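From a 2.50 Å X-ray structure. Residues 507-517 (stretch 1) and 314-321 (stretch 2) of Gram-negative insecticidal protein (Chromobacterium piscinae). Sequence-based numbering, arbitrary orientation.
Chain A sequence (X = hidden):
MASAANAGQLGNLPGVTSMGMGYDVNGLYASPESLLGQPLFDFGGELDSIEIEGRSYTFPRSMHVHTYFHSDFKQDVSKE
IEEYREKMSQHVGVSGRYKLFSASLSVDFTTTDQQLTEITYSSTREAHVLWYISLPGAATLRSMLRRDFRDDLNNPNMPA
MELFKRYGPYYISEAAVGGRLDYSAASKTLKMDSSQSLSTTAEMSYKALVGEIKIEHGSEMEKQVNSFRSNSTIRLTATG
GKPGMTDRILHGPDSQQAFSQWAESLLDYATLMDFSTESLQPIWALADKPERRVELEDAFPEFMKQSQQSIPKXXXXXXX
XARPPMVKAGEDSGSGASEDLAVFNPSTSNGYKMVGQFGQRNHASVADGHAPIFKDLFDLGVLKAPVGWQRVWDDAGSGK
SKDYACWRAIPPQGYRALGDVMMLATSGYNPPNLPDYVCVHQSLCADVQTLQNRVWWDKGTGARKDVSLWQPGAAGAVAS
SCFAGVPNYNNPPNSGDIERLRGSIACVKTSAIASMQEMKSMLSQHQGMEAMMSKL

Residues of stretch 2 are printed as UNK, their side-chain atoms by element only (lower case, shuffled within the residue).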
# COMPACT_ATOMS: atom_id res chain seq x y z
N CYS A 507 -43.03 -22.25 -52.20
CA CYS A 507 -41.91 -22.79 -52.94
C CYS A 507 -40.62 -22.18 -52.42
O CYS A 507 -40.60 -21.04 -51.99
CB CYS A 507 -42.04 -22.47 -54.42
SG CYS A 507 -43.57 -23.04 -55.14
N VAL A 508 -39.54 -22.95 -52.51
CA VAL A 508 -38.27 -22.57 -51.92
C VAL A 508 -37.42 -21.87 -52.97
O VAL A 508 -37.22 -22.39 -54.06
CB VAL A 508 -37.54 -23.77 -51.27
CG1 VAL A 508 -37.16 -24.89 -52.27
CG2 VAL A 508 -36.34 -23.29 -50.47
N LYS A 509 -36.93 -20.67 -52.59
CA LYS A 509 -36.11 -19.81 -53.45
C LYS A 509 -34.78 -20.43 -53.88
O LYS A 509 -34.10 -21.09 -53.07
CB LYS A 509 -35.77 -18.50 -52.73
CG LYS A 509 -36.93 -17.55 -52.47
CD LYS A 509 -36.46 -16.41 -51.57
CE LYS A 509 -37.25 -15.13 -51.73
NZ LYS A 509 -36.69 -14.15 -50.75
N THR A 510 -34.40 -20.17 -55.14
CA THR A 510 -33.10 -20.57 -55.67
C THR A 510 -31.96 -19.89 -54.88
O THR A 510 -30.91 -20.50 -54.65
CB THR A 510 -32.99 -20.25 -57.18
OG1 THR A 510 -34.02 -20.96 -57.88
CG2 THR A 510 -31.61 -20.66 -57.76
N SER A 511 -32.18 -18.63 -54.47
CA SER A 511 -31.16 -17.89 -53.72
C SER A 511 -30.82 -18.48 -52.35
O SER A 511 -29.74 -18.19 -51.84
CB SER A 511 -31.53 -16.40 -53.60
OG SER A 511 -32.82 -16.22 -53.05
N ALA A 512 -31.70 -19.31 -51.78
CA ALA A 512 -31.51 -19.91 -50.44
C ALA A 512 -30.87 -21.29 -50.49
O ALA A 512 -30.54 -21.87 -49.44
CB ALA A 512 -32.83 -19.97 -49.70
N ILE A 513 -30.65 -21.79 -51.70
CA ILE A 513 -30.36 -23.20 -51.93
C ILE A 513 -29.04 -23.42 -52.66
O ILE A 513 -28.67 -22.65 -53.55
CB ILE A 513 -31.55 -23.78 -52.72
CG1 ILE A 513 -32.50 -24.42 -51.74
CG2 ILE A 513 -31.14 -24.77 -53.83
CD1 ILE A 513 -33.88 -24.60 -52.34
N ALA A 514 -28.35 -24.49 -52.29
CA ALA A 514 -27.15 -24.87 -53.02
C ALA A 514 -26.88 -26.34 -52.85
O ALA A 514 -27.17 -26.89 -51.78
CB ALA A 514 -25.94 -24.07 -52.57
N SER A 515 -26.33 -26.94 -53.90
CA SER A 515 -25.88 -28.33 -53.86
C SER A 515 -24.57 -28.42 -53.08
O SER A 515 -23.95 -27.39 -52.82
CB SER A 515 -25.66 -28.87 -55.27
OG SER A 515 -24.65 -28.13 -55.93
N MET A 516 -24.16 -29.64 -52.74
CA MET A 516 -22.89 -29.88 -52.07
C MET A 516 -21.75 -29.08 -52.70
O MET A 516 -21.07 -28.33 -52.01
CB MET A 516 -22.54 -31.36 -52.05
CG MET A 516 -21.36 -31.70 -51.12
SD MET A 516 -21.60 -31.31 -49.33
CE MET A 516 -19.92 -31.17 -48.68
N GLN A 517 -21.60 -29.19 -54.01
CA GLN A 517 -20.54 -28.49 -54.73
C GLN A 517 -20.68 -26.95 -54.73
O GLN A 517 -19.71 -26.24 -54.43
CB GLN A 517 -20.36 -29.04 -56.17
CG GLN A 517 -19.12 -28.52 -56.93
CD GLN A 517 -17.81 -28.61 -56.14
OE1 GLN A 517 -17.45 -29.69 -55.62
NE2 GLN A 517 -17.06 -27.49 -56.07
N UNK A 314 -23.71 -15.02 -46.40
CA UNK A 314 -24.02 -16.38 -46.83
C UNK A 314 -25.54 -16.43 -46.89
O UNK A 314 -26.20 -16.65 -45.88
c UNK A 314 -21.96 -17.39 -45.83
c UNK A 314 -23.48 -17.41 -45.82
c UNK A 314 -23.99 -18.81 -46.13
N UNK A 315 -26.08 -16.18 -48.07
CA UNK A 315 -27.52 -16.33 -48.34
C UNK A 315 -27.93 -17.78 -48.60
O UNK A 315 -29.09 -18.15 -48.33
o UNK A 315 -28.31 -13.47 -48.30
c UNK A 315 -27.73 -13.98 -49.27
o UNK A 315 -27.03 -13.33 -50.06
c UNK A 315 -27.90 -15.45 -49.54
N UNK A 316 -27.01 -18.59 -49.10
CA UNK A 316 -27.27 -19.97 -49.44
C UNK A 316 -27.16 -20.80 -48.17
O UNK A 316 -26.07 -21.27 -47.82
c UNK A 316 -27.37 -19.13 -53.99
c UNK A 316 -27.16 -20.10 -52.83
c UNK A 316 -26.29 -20.46 -50.51
n UNK A 316 -26.43 -19.38 -55.12
c UNK A 316 -26.19 -19.62 -51.79
N UNK A 317 -28.28 -20.99 -47.48
CA UNK A 317 -28.27 -21.65 -46.16
C UNK A 317 -28.88 -23.01 -46.09
O UNK A 317 -28.81 -23.67 -45.04
c UNK A 317 -28.09 -19.51 -44.89
c UNK A 317 -30.39 -20.41 -45.45
c UNK A 317 -28.93 -20.76 -45.09
N UNK A 318 -29.47 -23.47 -47.20
CA UNK A 318 -29.98 -24.82 -47.29
C UNK A 318 -29.09 -25.59 -48.22
O UNK A 318 -28.89 -25.23 -49.37
c UNK A 318 -33.83 -24.15 -47.46
c UNK A 318 -31.41 -24.80 -47.79
c UNK A 318 -32.51 -25.03 -45.54
c UNK A 318 -32.44 -24.22 -46.83
N UNK A 319 -28.56 -26.68 -47.70
CA UNK A 319 -27.76 -27.61 -48.46
C UNK A 319 -28.72 -28.61 -49.06
O UNK A 319 -29.37 -29.37 -48.34
c UNK A 319 -24.90 -29.74 -46.87
c UNK A 319 -26.78 -28.28 -47.51
c UNK A 319 -25.71 -29.22 -48.04
c UNK A 319 -24.83 -28.57 -49.08
N UNK A 320 -28.80 -28.61 -50.39
CA UNK A 320 -29.69 -29.52 -51.14
C UNK A 320 -28.97 -30.78 -51.65
O UNK A 320 -27.83 -30.75 -52.14
s UNK A 320 -32.27 -28.49 -54.19
c UNK A 320 -31.42 -29.52 -52.99
c UNK A 320 -30.99 -28.24 -55.43
c UNK A 320 -30.29 -28.79 -52.32
N UNK A 321 -29.69 -31.89 -51.56
CA UNK A 321 -29.38 -33.09 -52.29
C UNK A 321 -30.59 -33.33 -53.20
O UNK A 321 -31.66 -33.70 -52.72
c UNK A 321 -28.92 -35.56 -51.99
o UNK A 321 -28.68 -36.55 -51.29
c UNK A 321 -29.13 -34.23 -51.31
o UNK A 321 -29.06 -35.63 -53.23

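Position 314 carries three side-chain carbons, one bonded to the other two, and none reaches stretch 1. A fork at CB with carbon alone is Val314. It stands before the contact begins.

At position 315 there are two carbons, the second holding two oxygens, and CB comes 4.0 Å from O of Ser511. This short carboxylate is Asp315. Its side chain leaves sideways, and its backbone O lies 3.7 Å from CA of Ala512.

Position 316 has four carbons in a row ending in nitrogen, and its third and fourth carbons lie near O of Ile513 and O of Ser511. An unbranched amine of this length can only be Lys316. Its value here lies in the aliphatic part: CE lies 3.3 Å from O of Ser511, and CD 3.0 Å from O of Ile513. The chain runs close to the carbonyls of Ser511 and Ile513.

Three carbons forked at the first recur at position 317, giving Val317. The side chain adds little, but the backbone N gives a weak hydrogen bond to O of Ala512 (3.1 Å, 126°).

Position 318 shows four carbons forked at the second. Its CB lies 4.1 Å from CG1 of Ile513, and one tip comes within 4.0 Å of CG2 of Val508. The fork one carbon beyond CB makes it Leu318. Its N donates to O of Ala512 at 3.0 Å, and its O accepts from N of Ala514 at 3.1 Å.

The same four-carbon fork appears at position 319, where one tip carbon nears Met516, so this is Leu319. It turns to the other face of the sheet, the one Ala514 uses, yet its end bends nearer to stretch 1: CD1 sits 3.8 Å from CA of Met516.

Position 320 is unbranched: two carbons, a sulfur and a last carbon that packs on Ile513, which defines Met320. Its terminal CE lies 3.8 Å from CG2 of Ile513, while its N donates to O of Ala514 at 2.7 Å and 177°, an almost straight bond.

At position 321 two carbons again end in two oxygens, touching nothing here: Asp321. It points away, its OD1 being bonded to a neighboring residue outside the stretch.

The contact is a short parallel pairing whose touching residues are at least 190 positions apart in sequence. Ala512 and Ala514 offer carbonyls to Leu318 and Met320, and Ala514 N takes the carbonyl of Leu318 between them. Alternation then sorts the side chains: Ile513, Leu318 and Met320 share one face, Ala514 and Leu319 the other. The rule to read is that backbone bonds set the register, while apolar packing fills the first face and on the other the end of Leu319 meets Met516, with CD1 4.2 Å from SD.

Stretch 2 (314-321) VDKVLLMD
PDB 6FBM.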